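Local coordinates for putative rubredoxin reductase (Rhodopseudomonas palustris, PDB 3FG2), which probably passes electrons from NADH through its bound FAD to the ferredoxin that serves the cytochrome P450 CYP199A2, at residues Val16-Ser19 with Leu20-Lys24; Ala304-Thr308 with Gly309-Pro313; His374-Gly377 with Arg378-Pro382; Glu64-Phe67 with Gln68-Ile72; Cys356-Gly360 with Lys361-Ile365. One frame throughout, in Å; residues are numbered along the deposited sequence.

Contacts 1, 2 and 4 gather round the FAD-binding Rossmann part, while contacts 3 and 5 belong to the C-terminal reductase domain. Contact 1 ends helix 11-22 and touches both its neighbours: contact 2, at the end of helix 293-306, with centres about 11 Å apart, and contact 4, which ends helix 64-69, about 12 Å away. Along the chain the order is 1, 4, 2, 5, 3. Hairpin 356-365 and residues 374-382 follow each other and pack directly, centres about 13 Å apart, through Leu362 and Leu381. Contacts 4 and 5 lie furthest apart, about 44 Å between centres, on opposite sides of the chain's centre and in different family regions.

Contact 1 (Val16-Ser19 with Leu20-Lys24); sequences VAVS and LRQAK
With CG1 of Val18 swung anti to its backbone N (chi1 168°) and CG of Gln22 anti to its own carbonyl carbon (chi1 -73°), the two side chains come together one helical turn apart. The extended Gln22 chain carries its amide back along the helix, but NE2 is modelled only 3.0 Å from Val18 CG1, shorter than a comfortable contact, so the amide's exact place is doubtful. Beneath it the backbones are joined by the straightest bond of the contact, Gln22 N to Val18 O at 2.9 Å, which runs nearly along the C=O axis. Leu20 N binds Val16 O, Arg21 N binds Ala17 O and Ala23 N binds Ser19 O, the last from above the carbonyl plane. On the buried side Leu20 CD2 comes within 4.5 Å of Val16 CG2, and both side chains lean on strand 4-7. Ser19 OG bonds back to Gln15 O. The helix ends in a Schellman motif, with Lys24 at C-prime in a positive-phi conformation: its N returns to Arg21 O and Tyr25 N to Leu20 O. This is the first helix of the Rossmann beta-alpha-beta unit, whose other end carries the FAD-binding His11 and Ala12. Arg21 bonds Gln70 O and Ala71 O just past helix 64-69 and Gly27 O before strand 29-32; its charge would probably offset the partial negative charge at the end of helix 64-69.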
loop_
_atom_site.group_PDB
_atom_site.type_symbol
_atom_site.label_atom_id
_atom_site.label_comp_id
_atom_site.label_asym_id
_atom_site.label_seq_id
_atom_site.Cartn_x
_atom_site.Cartn_y
_atom_site.Cartn_z
ATOM N N VAL A 16 3.306 15.884 0.640
ATOM C CA VAL A 16 3.653 16.938 -0.305
ATOM C C VAL A 16 3.325 18.303 0.308
ATOM O O VAL A 16 4.054 19.274 0.116
ATOM C CB VAL A 16 2.911 16.776 -1.647
ATOM C CG1 VAL A 16 1.428 16.993 -1.459
ATOM C CG2 VAL A 16 3.467 17.752 -2.661
ATOM N N ALA A 17 2.232 18.371 1.059
ATOM C CA ALA A 17 1.850 19.621 1.703
ATOM C C ALA A 17 2.963 20.029 2.662
ATOM O O ALA A 17 3.483 21.146 2.604
ATOM C CB ALA A 17 0.539 19.441 2.471
ATOM N N VAL A 18 3.322 19.105 3.543
ATOM C CA VAL A 18 4.365 19.345 4.524
ATOM C C VAL A 18 5.714 19.659 3.887
ATOM O O VAL A 18 6.337 20.662 4.228
ATOM C CB VAL A 18 4.504 18.137 5.466
ATOM C CG1 VAL A 18 5.773 18.255 6.297
ATOM C CG2 VAL A 18 3.284 18.060 6.372
ATOM N N SER A 19 6.158 18.817 2.957
ATOM C CA SER A 19 7.441 19.027 2.301
ATOM C C SER A 19 7.470 20.336 1.532
ATOM O O SER A 19 8.528 20.948 1.359
ATOM C CB SER A 19 7.751 17.873 1.349
ATOM O OG SER A 19 7.977 16.677 2.072
ATOM N N LEU A 20 6.303 20.759 1.068
ATOM C CA LEU A 20 6.196 21.999 0.319
ATOM C C LEU A 20 6.545 23.152 1.265
ATOM O O LEU A 20 7.330 24.041 0.920
ATOM C CB LEU A 20 4.773 22.136 -0.219
ATOM C CG LEU A 20 4.494 22.743 -1.598
ATOM C CD1 LEU A 20 5.600 22.416 -2.595
ATOM C CD2 LEU A 20 3.143 22.197 -2.077
ATOM N N ARG A 21 5.973 23.117 2.466
ATOM C CA ARG A 21 6.234 24.155 3.459
ATOM C C ARG A 21 7.679 24.126 3.943
ATOM O O ARG A 21 8.329 25.169 4.033
ATOM C CB ARG A 21 5.290 24.015 4.659
ATOM C CG ARG A 21 3.885 24.571 4.427
ATOM C CD ARG A 21 3.925 25.998 3.861
ATOM N NE ARG A 21 2.605 26.621 3.849
ATOM C CZ ARG A 21 2.152 27.384 2.862
ATOM N NH1 ARG A 21 2.916 27.617 1.805
ATOM N NH2 ARG A 21 0.932 27.901 2.922
ATOM N N GLN A 22 8.180 22.938 4.264
ATOM C CA GLN A 22 9.558 22.826 4.723
ATOM C C GLN A 22 10.485 23.513 3.736
ATOM O O GLN A 22 11.448 24.159 4.132
ATOM C CB GLN A 22 9.963 21.357 4.877
ATOM C CG GLN A 22 9.328 20.668 6.076
ATOM C CD GLN A 22 9.761 19.225 6.200
ATOM O OE1 GLN A 22 10.951 18.929 6.279
ATOM N NE2 GLN A 22 8.796 18.317 6.218
ATOM N N ALA A 23 10.181 23.377 2.449
ATOM C CA ALA A 23 10.988 23.987 1.400
ATOM C C ALA A 23 10.643 25.465 1.223
ATOM O O ALA A 23 11.039 26.095 0.239
ATOM C CB ALA A 23 10.788 23.239 0.087
ATOM N N LYS A 24 9.891 26.008 2.174
ATOM C CA LYS A 24 9.509 27.415 2.152
ATOM C C LYS A 24 8.716 27.876 0.929
ATOM O O LYS A 24 9.002 28.936 0.366
ATOM C CB LYS A 24 10.756 28.293 2.288
ATOM C CG LYS A 24 11.013 28.860 3.679
ATOM C CD LYS A 24 11.503 27.818 4.676
ATOM C CE LYS A 24 10.357 27.136 5.401
ATOM N NZ LYS A 24 10.857 26.249 6.489
#

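Contact 2 (Ala304-Thr308 with Gly309-Pro313); sequences AARLT and GDAKP
From Arg306 to Gly309 the chain folds into a type I turn, closed by Gly309 N to Arg306 O at 3.0 Å; the bond is almost straight at the hydrogen (178°), yet the donor stands well above the carbonyl plane. Gly309 then takes phi 145° and psi -70°, angles at which any beta carbon would collide with Thr308 O, and the chain doubles back past the helix it has just left. Arg306 CA gives a C-H...O contact to Asp310 O, and Arg306 CG meets Ala311 CB at 3.4 Å, a snug apolar touch. Beyond CG the arginine leaves this turn, its NH2 bonding Ser271 OG. On the other flank Asp310 CG sits in the crowded position between its backbone N and carbonyl carbon, which brings OD2 to 3.0 Å from Ala305 O. Both are acceptors, so this closeness is probably unfavourable unless something else mediates it. Thr308 OG1 lies 3.1 Å from Ala304 O and 3.2 Å from Ala305 O, with one proton for the two. Helix 293-306, whose first residue, Val293, binds FAD, thus runs out into a type I turn with glycine at its last position.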
loop_
_atom_site.group_PDB
_atom_site.type_symbol
_atom_site.label_atom_id
_atom_site.label_comp_id
_atom_site.label_asym_id
_atom_site.label_seq_id
_atom_site.Cartn_x
_atom_site.Cartn_y
_atom_site.Cartn_z
ATOM N N ALA A 304 7.542 18.344 -4.208
ATOM C CA ALA A 304 7.757 19.517 -3.375
ATOM C C ALA A 304 9.066 20.186 -3.777
ATOM O O ALA A 304 9.156 21.412 -3.838
ATOM C CB ALA A 304 7.806 19.121 -1.916
ATOM N N ALA A 305 10.077 19.372 -4.060
ATOM C CA ALA A 305 11.380 19.889 -4.449
ATOM C C ALA A 305 11.298 20.597 -5.792
ATOM O O ALA A 305 11.958 21.615 -6.013
ATOM C CB ALA A 305 12.391 18.756 -4.516
ATOM N N ARG A 306 10.478 20.059 -6.687
ATOM C CA ARG A 306 10.321 20.646 -8.013
ATOM C C ARG A 306 9.591 21.984 -7.946
ATOM O O ARG A 306 10.088 23.002 -8.423
ATOM C CB ARG A 306 9.542 19.695 -8.923
ATOM C CG ARG A 306 9.645 20.025 -10.407
ATOM C CD ARG A 306 8.687 19.168 -11.209
ATOM N NE ARG A 306 7.319 19.639 -11.031
ATOM C CZ ARG A 306 6.261 18.854 -10.896
ATOM N NH1 ARG A 306 6.398 17.535 -10.912
ATOM N NH2 ARG A 306 5.062 19.398 -10.747
ATOM N N LEU A 307 8.410 21.978 -7.343
ATOM C CA LEU A 307 7.605 23.187 -7.236
ATOM C C LEU A 307 8.300 24.312 -6.477
ATOM O O LEU A 307 7.732 25.397 -6.324
ATOM C CB LEU A 307 6.267 22.869 -6.565
ATOM C CG LEU A 307 5.399 21.814 -7.254
ATOM C CD1 LEU A 307 4.115 21.602 -6.462
ATOM C CD2 LEU A 307 5.085 22.262 -8.669
ATOM N N THR A 308 9.520 24.061 -6.000
ATOM C CA THR A 308 10.258 25.082 -5.266
ATOM C C THR A 308 11.653 25.339 -5.810
ATOM O O THR A 308 12.436 26.036 -5.165
ATOM C CB THR A 308 10.415 24.742 -3.756
ATOM O OG1 THR A 308 11.296 23.622 -3.598
ATOM C CG2 THR A 308 9.064 24.435 -3.128
ATOM N N GLY A 309 11.986 24.789 -6.973
ATOM C CA GLY A 309 13.313 25.050 -7.498
ATOM C C GLY A 309 14.038 23.967 -8.269
ATOM O O GLY A 309 14.231 24.102 -9.478
ATOM N N ASP A 310 14.477 22.905 -7.597
ATOM C CA ASP A 310 15.183 21.854 -8.324
ATOM C C ASP A 310 14.275 20.730 -8.804
ATOM O O ASP A 310 13.747 19.942 -8.012
ATOM C CB ASP A 310 16.353 21.268 -7.508
ATOM C CG ASP A 310 15.922 20.697 -6.180
ATOM O OD1 ASP A 310 16.571 19.730 -5.711
ATOM O OD2 ASP A 310 14.947 21.224 -5.601
ATOM N N ALA A 311 14.089 20.683 -10.117
ATOM C CA ALA A 311 13.272 19.661 -10.737
ATOM C C ALA A 311 14.218 18.528 -11.099
ATOM O O ALA A 311 15.118 18.707 -11.922
ATOM C CB ALA A 311 12.608 20.210 -11.985
ATOM N N LYS A 312 14.023 17.371 -10.471
ATOM C CA LYS A 312 14.866 16.208 -10.731
ATOM C C LYS A 312 14.039 14.965 -11.007
ATOM O O LYS A 312 12.889 14.871 -10.596
ATOM C CB LYS A 312 15.772 15.923 -9.533
ATOM C CG LYS A 312 16.963 16.842 -9.398
ATOM C CD LYS A 312 17.797 16.422 -8.205
ATOM C CE LYS A 312 19.177 17.034 -8.257
ATOM N NZ LYS A 312 19.908 16.637 -9.495
ATOM N N PRO A 313 14.619 13.992 -11.719
ATOM C CA PRO A 313 13.899 12.755 -12.024
ATOM C C PRO A 313 13.614 12.017 -10.723
ATOM O O PRO A 313 14.483 11.930 -9.855
ATOM C CB PRO A 313 14.883 11.986 -12.898
ATOM C CG PRO A 313 15.646 13.071 -13.585
ATOM C CD PRO A 313 15.887 14.058 -12.465
#

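Contact 3 (His374-Gly377 with Arg378-Pro382); sequences HVFG and RKILP
Arg378 leaves the helix with CB 3.5 Å from His374 O, the carbonyl that also accepts its own backbone N. CG, set anti to the carbonyl carbon, then passes over one face of the His374 imidazole, offset toward the rim and 3.8 Å from the ring centroid, a CH-pi contact. CD stays close, 3.7 Å from His374 NE2. Bends at chi2 and chi3 curl the chain round the ring until NH1 donates to NE2 at 3.0 Å. The acceptor nitrogen lies in the guanidinium plane at its edge, but the donor is tilted 25° out of the ring plane, and the two planes stand 67° apart. As NE2 accepts here, the imidazole is likely to be neutral with its proton on ND1. An alanine in place of Arg378 would probably leave NE2 without this donor, uncover a face of the imidazole and hold the ring less firmly, besides losing the cation-pi partner of Trp319. This i to i+4 pair lies on helix 371-380 of the C-terminal reductase domain, where His374 and Arg378 lie against Val332 of strand 327-333. Round the helix, Phe376 has CG anti to its backbone N (chi1 173°), and Ile380 CD1 reaches its CZ at 3.7 Å; Ile380 CG2 lies over the ring face, though its place is less sure. Residues of helix 399-403 pack on the same phenylalanine. Leu381 N bonds Gly377 O at 2.8 Å, in the carbonyl plane, and Gly377, lacking a side chain, leaves its CA to pack on Ile365 CD1.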
loop_
_atom_site.group_PDB
_atom_site.type_symbol
_atom_site.label_atom_id
_atom_site.label_comp_id
_atom_site.label_asym_id
_atom_site.label_seq_id
_atom_site.Cartn_x
_atom_site.Cartn_y
_atom_site.Cartn_z
ATOM N N HIS A 374 18.303 -5.970 5.804
ATOM C CA HIS A 374 17.516 -4.929 5.152
ATOM C C HIS A 374 18.318 -3.633 5.037
ATOM O O HIS A 374 18.275 -2.950 4.007
ATOM C CB HIS A 374 16.226 -4.667 5.938
ATOM C CG HIS A 374 15.311 -3.683 5.281
ATOM N ND1 HIS A 374 14.706 -3.927 4.066
ATOM C CD2 HIS A 374 14.917 -2.442 5.657
ATOM C CE1 HIS A 374 13.979 -2.879 3.721
ATOM N NE2 HIS A 374 14.090 -1.965 4.669
ATOM N N VAL A 375 19.043 -3.289 6.095
ATOM C CA VAL A 375 19.854 -2.072 6.090
ATOM C C VAL A 375 20.953 -2.216 5.044
ATOM O O VAL A 375 21.343 -1.245 4.405
ATOM C CB VAL A 375 20.484 -1.811 7.483
ATOM C CG1 VAL A 375 21.515 -0.695 7.402
ATOM C CG2 VAL A 375 19.389 -1.442 8.470
ATOM N N PHE A 376 21.440 -3.441 4.875
ATOM C CA PHE A 376 22.477 -3.731 3.891
ATOM C C PHE A 376 21.951 -3.425 2.491
ATOM O O PHE A 376 22.614 -2.757 1.699
ATOM C CB PHE A 376 22.888 -5.204 3.963
ATOM C CG PHE A 376 23.827 -5.617 2.869
ATOM C CD1 PHE A 376 25.126 -5.122 2.825
ATOM C CD2 PHE A 376 23.404 -6.474 1.863
ATOM C CE1 PHE A 376 25.990 -5.476 1.794
ATOM C CE2 PHE A 376 24.258 -6.834 0.830
ATOM C CZ PHE A 376 25.558 -6.332 0.796
ATOM N N GLY A 377 20.757 -3.924 2.191
ATOM C CA GLY A 377 20.170 -3.672 0.891
ATOM C C GLY A 377 19.862 -2.199 0.662
ATOM O O GLY A 377 20.193 -1.647 -0.390
ATOM N N ARG A 378 19.238 -1.558 1.650
ATOM C CA ARG A 378 18.873 -0.144 1.547
ATOM C C ARG A 378 20.066 0.745 1.222
ATOM O O ARG A 378 19.908 1.813 0.649
ATOM C CB ARG A 378 18.209 0.336 2.849
ATOM C CG ARG A 378 16.811 -0.255 3.115
ATOM C CD ARG A 378 15.693 0.536 2.415
ATOM N NE ARG A 378 15.470 1.837 3.045
ATOM C CZ ARG A 378 14.815 2.025 4.190
ATOM N NH1 ARG A 378 14.298 0.996 4.846
ATOM N NH2 ARG A 378 14.693 3.245 4.694
ATOM N N LYS A 379 21.262 0.296 1.581
ATOM C CA LYS A 379 22.467 1.074 1.321
ATOM C C LYS A 379 23.136 0.698 -0.003
ATOM O O LYS A 379 23.543 1.568 -0.772
ATOM C CB LYS A 379 23.461 0.882 2.476
ATOM C CG LYS A 379 24.889 1.370 2.210
ATOM C CD LYS A 379 24.961 2.873 1.951
ATOM C CE LYS A 379 26.401 3.333 1.668
ATOM N NZ LYS A 379 27.340 3.070 2.804
ATOM N N ILE A 380 23.233 -0.598 -0.264
ATOM C CA ILE A 380 23.883 -1.101 -1.468
ATOM C C ILE A 380 23.059 -1.011 -2.760
ATOM O O ILE A 380 23.574 -0.603 -3.803
ATOM C CB ILE A 380 24.322 -2.576 -1.257
ATOM C CG1 ILE A 380 25.099 -3.082 -2.466
ATOM C CG2 ILE A 380 23.101 -3.460 -1.049
ATOM C CD1 ILE A 380 25.333 -4.584 -2.446
ATOM N N LEU A 381 21.785 -1.381 -2.703
ATOM C CA LEU A 381 20.962 -1.355 -3.907
ATOM C C LEU A 381 20.816 0.010 -4.574
ATOM O O LEU A 381 20.870 0.108 -5.792
ATOM C CB LEU A 381 19.587 -1.960 -3.614
ATOM C CG LEU A 381 19.678 -3.457 -3.289
ATOM C CD1 LEU A 381 18.346 -3.962 -2.752
ATOM C CD2 LEU A 381 20.096 -4.226 -4.546
ATOM N N PRO A 382 20.617 1.081 -3.793
ATOM C CA PRO A 382 20.486 2.370 -4.480
ATOM C C PRO A 382 21.755 2.718 -5.251
ATOM O O PRO A 382 21.704 3.396 -6.274
ATOM C CB PRO A 382 20.206 3.340 -3.338
ATOM C CG PRO A 382 19.429 2.502 -2.389
ATOM C CD PRO A 382 20.227 1.205 -2.379
#

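Contact 4 (Glu64-Phe67 with Gln68-Ile72); sequences EKFF and QDQAI
Phe66 lays one ring face against the aliphatic part of Gln70: Gln70 CG stands 3.5 Å from the ring centroid, displaced toward the rim on the CE1 and CZ side, in a CH-pi contact. A bend at chi2 (-59°) folds the Gln70 amide along the ring, 27° from parallel, with NE2 3.6 Å from Phe66 CE1. The Phe66 ring also rests on Phe14 and Val18 of helix 11-22 and has Arg62 as a cation-pi partner. The other phenylalanine, Phe67, points its ring inward; Ile72 CG2 meets it at the edge, 4.0 Å from CD2. Beneath these side chains the helix closes in a Schellman motif: Ala71, with positive phi, gives its N to Gln68 O, and Ile72 N returns to Phe67 O at 2.8 Å in the carbonyl plane, leading from helix 64-69 into strand 72-75. On the solvent side Lys65 reaches over Asp69, its CE 3.4 Å from Asp69 OD1, for a long, weak salt bridge from NZ to OD2 (3.5 Å). Apolar and CH-pi contacts thus hold the side toward helix 11-22, while the ion pair on the exposed side probably adds little.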
loop_
_atom_site.group_PDB
_atom_site.type_symbol
_atom_site.label_atom_id
_atom_site.label_comp_id
_atom_site.label_asym_id
_atom_site.label_seq_id
_atom_site.Cartn_x
_atom_site.Cartn_y
_atom_site.Cartn_z
ATOM N N GLU A 64 -4.671 18.523 14.692
ATOM C CA GLU A 64 -5.367 19.597 13.998
ATOM C C GLU A 64 -4.620 20.937 13.961
ATOM O O GLU A 64 -4.546 21.591 12.914
ATOM C CB GLU A 64 -6.749 19.775 14.628
ATOM C CG GLU A 64 -7.606 20.843 13.984
ATOM C CD GLU A 64 -9.087 20.581 14.184
ATOM O OE1 GLU A 64 -9.477 20.175 15.306
ATOM O OE2 GLU A 64 -9.861 20.786 13.219
ATOM N N LYS A 65 -4.070 21.341 15.100
ATOM C CA LYS A 65 -3.337 22.602 15.199
ATOM C C LYS A 65 -2.158 22.709 14.227
ATOM O O LYS A 65 -1.733 23.811 13.871
ATOM C CB LYS A 65 -2.825 22.796 16.630
ATOM C CG LYS A 65 -2.001 24.056 16.818
ATOM C CD LYS A 65 -1.551 24.221 18.258
ATOM C CE LYS A 65 -0.780 25.516 18.432
ATOM N NZ LYS A 65 -1.586 26.695 18.007
ATOM N N PHE A 66 -1.629 21.564 13.805
ATOM C CA PHE A 66 -0.497 21.536 12.889
ATOM C C PHE A 66 -0.766 22.244 11.566
ATOM O O PHE A 66 0.034 23.063 11.114
ATOM C CB PHE A 66 -0.098 20.090 12.593
ATOM C CG PHE A 66 0.986 19.963 11.555
ATOM C CD1 PHE A 66 2.314 20.219 11.881
ATOM C CD2 PHE A 66 0.675 19.598 10.250
ATOM C CE1 PHE A 66 3.319 20.114 10.918
ATOM C CE2 PHE A 66 1.672 19.492 9.279
ATOM C CZ PHE A 66 2.998 19.750 9.615
ATOM N N PHE A 67 -1.890 21.915 10.941
ATOM C CA PHE A 67 -2.243 22.498 9.653
ATOM C C PHE A 67 -2.406 24.013 9.689
ATOM O O PHE A 67 -2.155 24.696 8.692
ATOM C CB PHE A 67 -3.513 21.832 9.115
ATOM C CG PHE A 67 -3.390 20.344 8.977
ATOM C CD1 PHE A 67 -3.582 19.512 10.076
ATOM C CD2 PHE A 67 -3.001 19.777 7.767
ATOM C CE1 PHE A 67 -3.387 18.136 9.975
ATOM C CE2 PHE A 67 -2.801 18.402 7.653
ATOM C CZ PHE A 67 -2.993 17.580 8.759
ATOM N N GLN A 68 -2.817 24.531 10.843
ATOM C CA GLN A 68 -3.010 25.964 11.016
ATOM C C GLN A 68 -1.643 26.642 11.122
ATOM O O GLN A 68 -1.364 27.619 10.424
ATOM C CB GLN A 68 -3.835 26.221 12.279
ATOM C CG GLN A 68 -5.049 25.301 12.394
ATOM C CD GLN A 68 -5.894 25.572 13.630
ATOM O OE1 GLN A 68 -5.369 25.704 14.739
ATOM N NE2 GLN A 68 -7.211 25.640 13.446
ATOM N N ASP A 69 -0.787 26.099 11.983
ATOM C CA ASP A 69 0.553 26.635 12.183
ATOM C C ASP A 69 1.382 26.562 10.901
ATOM O O ASP A 69 2.319 27.339 10.710
ATOM C CB ASP A 69 1.273 25.848 13.279
ATOM C CG ASP A 69 0.524 25.854 14.596
ATOM O OD1 ASP A 69 0.988 25.185 15.546
ATOM O OD2 ASP A 69 -0.525 26.528 14.682
ATOM N N GLN A 70 1.031 25.623 10.026
ATOM C CA GLN A 70 1.763 25.426 8.780
ATOM C C GLN A 70 1.162 26.144 7.579
ATOM O O GLN A 70 1.720 26.094 6.479
ATOM C CB GLN A 70 1.866 23.932 8.472
ATOM C CG GLN A 70 2.624 23.125 9.512
ATOM C CD GLN A 70 4.043 23.611 9.701
ATOM O OE1 GLN A 70 4.698 24.024 8.746
ATOM N NE2 GLN A 70 4.534 23.549 10.935
ATOM N N ALA A 71 0.033 26.813 7.786
ATOM C CA ALA A 71 -0.633 27.528 6.702
ATOM C C ALA A 71 -1.101 26.559 5.621
ATOM O O ALA A 71 -1.160 26.913 4.442
ATOM C CB ALA A 71 0.304 28.570 6.098
ATOM N N ILE A 72 -1.415 25.330 6.028
ATOM C CA ILE A 72 -1.908 24.320 5.097
ATOM C C ILE A 72 -3.413 24.257 5.284
ATOM O O ILE A 72 -3.906 23.765 6.297
ATOM C CB ILE A 72 -1.299 22.925 5.370
ATOM C CG1 ILE A 72 0.206 22.957 5.094
ATOM C CG2 ILE A 72 -1.974 21.881 4.491
ATOM C CD1 ILE A 72 0.914 21.635 5.317
#

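Contact 5 (Cys356-Gly360 with Lys361-Ile365); sequences CYKAG and KLIGI
Tyr357 and Leu362 make the tight part of this hairpin, a non-hydrogen-bonded pair in which Leu362 CD2 lies over one face of the phenol ring, 3.8 Å from its centroid and nearest CE1 and CZ. The leucine gets there with CG anti to its backbone N (chi1 -167°), and the same methyl rests 3.5 Å from Cys356 O. Close by, opposite Cys356, the other strand sets two residues, Ile363 and Gly364, which makes a classic beta bulge: Cys356 O takes Ile363 N at 2.8 Å in the carbonyl plane and Gly364 N more weakly, while Cys356 N gives to Gly364 O. Ile363 CG1 presses on Cys356 O at 3.2 Å, and its CG2 touches Lys358 CB. A valine in place of Tyr357 would probably leave Leu362 CD2 facing a gap and Val387 O without the hydroxyl it now bonds. Toward solvent the packing thins out. Lys358 and Lys361 exchange two backbone bonds, Lys358 N to Lys361 O at 3.0 Å and Lys361 N to Lys358 O at 3.2 Å, the latter from above the carbonyl plane, and between them Ala359 and Gly360, both with positive phi, form the type I' turn. The two lysine chains extend away from the hairpin, that of Lys361 to a salt bridge with Asp384. In the five-stranded antiparallel sheet of the C-terminal domain, strand 351-358 lies between 340-344 and 361-368; Leu362 touches Leu381, near the C-terminal end of helix 371-380, and Tyr357 packs against Pro389 and Ala392 of helix 389-393.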
loop_
_atom_site.group_PDB
_atom_site.type_symbol
_atom_site.label_atom_id
_atom_site.label_comp_id
_atom_site.label_asym_id
_atom_site.label_seq_id
_atom_site.Cartn_x
_atom_site.Cartn_y
_atom_site.Cartn_z
ATOM N N CYS A 356 17.534 -12.074 -3.671
ATOM C CA CYS A 356 17.045 -12.356 -5.006
ATOM C C CYS A 356 17.926 -11.754 -6.077
ATOM O O CYS A 356 18.273 -10.566 -6.022
ATOM C CB CYS A 356 15.625 -11.823 -5.144
ATOM S SG CYS A 356 14.594 -12.291 -3.756
ATOM N N TYR A 357 18.269 -12.584 -7.057
ATOM C CA TYR A 357 19.106 -12.168 -8.172
ATOM C C TYR A 357 18.440 -12.352 -9.527
ATOM O O TYR A 357 17.489 -13.128 -9.681
ATOM C CB TYR A 357 20.402 -12.970 -8.196
ATOM C CG TYR A 357 21.289 -12.777 -7.002
ATOM C CD1 TYR A 357 20.952 -13.318 -5.762
ATOM C CD2 TYR A 357 22.483 -12.064 -7.112
ATOM C CE1 TYR A 357 21.780 -13.158 -4.662
ATOM C CE2 TYR A 357 23.319 -11.897 -6.017
ATOM C CZ TYR A 357 22.964 -12.448 -4.795
ATOM O OH TYR A 357 23.801 -12.299 -3.714
ATOM N N LYS A 358 18.969 -11.631 -10.509
ATOM C CA LYS A 358 18.513 -11.720 -11.890
ATOM C C LYS A 358 19.750 -11.454 -12.741
ATOM O O LYS A 358 20.363 -10.392 -12.643
ATOM C CB LYS A 358 17.437 -10.682 -12.192
ATOM C CG LYS A 358 16.922 -10.779 -13.620
ATOM C CD LYS A 358 15.746 -9.848 -13.879
ATOM C CE LYS A 358 16.150 -8.396 -13.787
ATOM N NZ LYS A 358 15.007 -7.494 -14.110
ATOM N N ALA A 359 20.135 -12.435 -13.550
ATOM C CA ALA A 359 21.312 -12.305 -14.403
ATOM C C ALA A 359 22.574 -12.007 -13.593
ATOM O O ALA A 359 23.397 -11.195 -14.005
ATOM C CB ALA A 359 21.090 -11.209 -15.441
ATOM N N GLY A 360 22.710 -12.653 -12.438
ATOM C CA GLY A 360 23.887 -12.472 -11.601
ATOM C C GLY A 360 23.965 -11.233 -10.724
ATOM O O GLY A 360 24.939 -11.056 -9.996
ATOM N N LYS A 361 22.950 -10.381 -10.772
ATOM C CA LYS A 361 22.948 -9.148 -9.992
ATOM C C LYS A 361 21.837 -9.121 -8.939
ATOM O O LYS A 361 20.688 -9.484 -9.209
ATOM C CB LYS A 361 22.795 -7.956 -10.939
ATOM C CG LYS A 361 22.920 -6.588 -10.285
ATOM C CD LYS A 361 22.929 -5.490 -11.346
ATOM C CE LYS A 361 23.159 -4.108 -10.758
ATOM N NZ LYS A 361 22.009 -3.662 -9.934
ATOM N N LEU A 362 22.187 -8.684 -7.734
ATOM C CA LEU A 362 21.227 -8.605 -6.640
ATOM C C LEU A 362 20.166 -7.583 -7.019
ATOM O O LEU A 362 20.489 -6.434 -7.298
ATOM C CB LEU A 362 21.939 -8.174 -5.350
ATOM C CG LEU A 362 21.228 -8.312 -3.998
ATOM C CD1 LEU A 362 20.005 -7.440 -3.948
ATOM C CD2 LEU A 362 20.848 -9.749 -3.785
ATOM N N ILE A 363 18.905 -8.000 -7.037
ATOM C CA ILE A 363 17.825 -7.087 -7.381
ATOM C C ILE A 363 16.955 -6.753 -6.179
ATOM O O ILE A 363 16.214 -5.774 -6.194
ATOM C CB ILE A 363 16.928 -7.659 -8.495
ATOM C CG1 ILE A 363 16.467 -9.067 -8.124
ATOM C CG2 ILE A 363 17.688 -7.673 -9.820
ATOM C CD1 ILE A 363 15.313 -9.562 -8.977
ATOM N N GLY A 364 17.035 -7.567 -5.134
ATOM C CA GLY A 364 16.238 -7.282 -3.957
ATOM C C GLY A 364 16.505 -8.212 -2.801
ATOM O O GLY A 364 17.050 -9.304 -2.992
ATOM N N ILE A 365 16.132 -7.773 -1.600
ATOM C CA ILE A 365 16.309 -8.584 -0.402
ATOM C C ILE A 365 15.020 -8.601 0.394
ATOM O O ILE A 365 14.480 -7.547 0.737
ATOM C CB ILE A 365 17.387 -8.037 0.538
ATOM C CG1 ILE A 365 18.720 -7.890 -0.189
ATOM C CG2 ILE A 365 17.556 -8.986 1.713
ATOM C CD1 ILE A 365 19.841 -7.374 0.722
#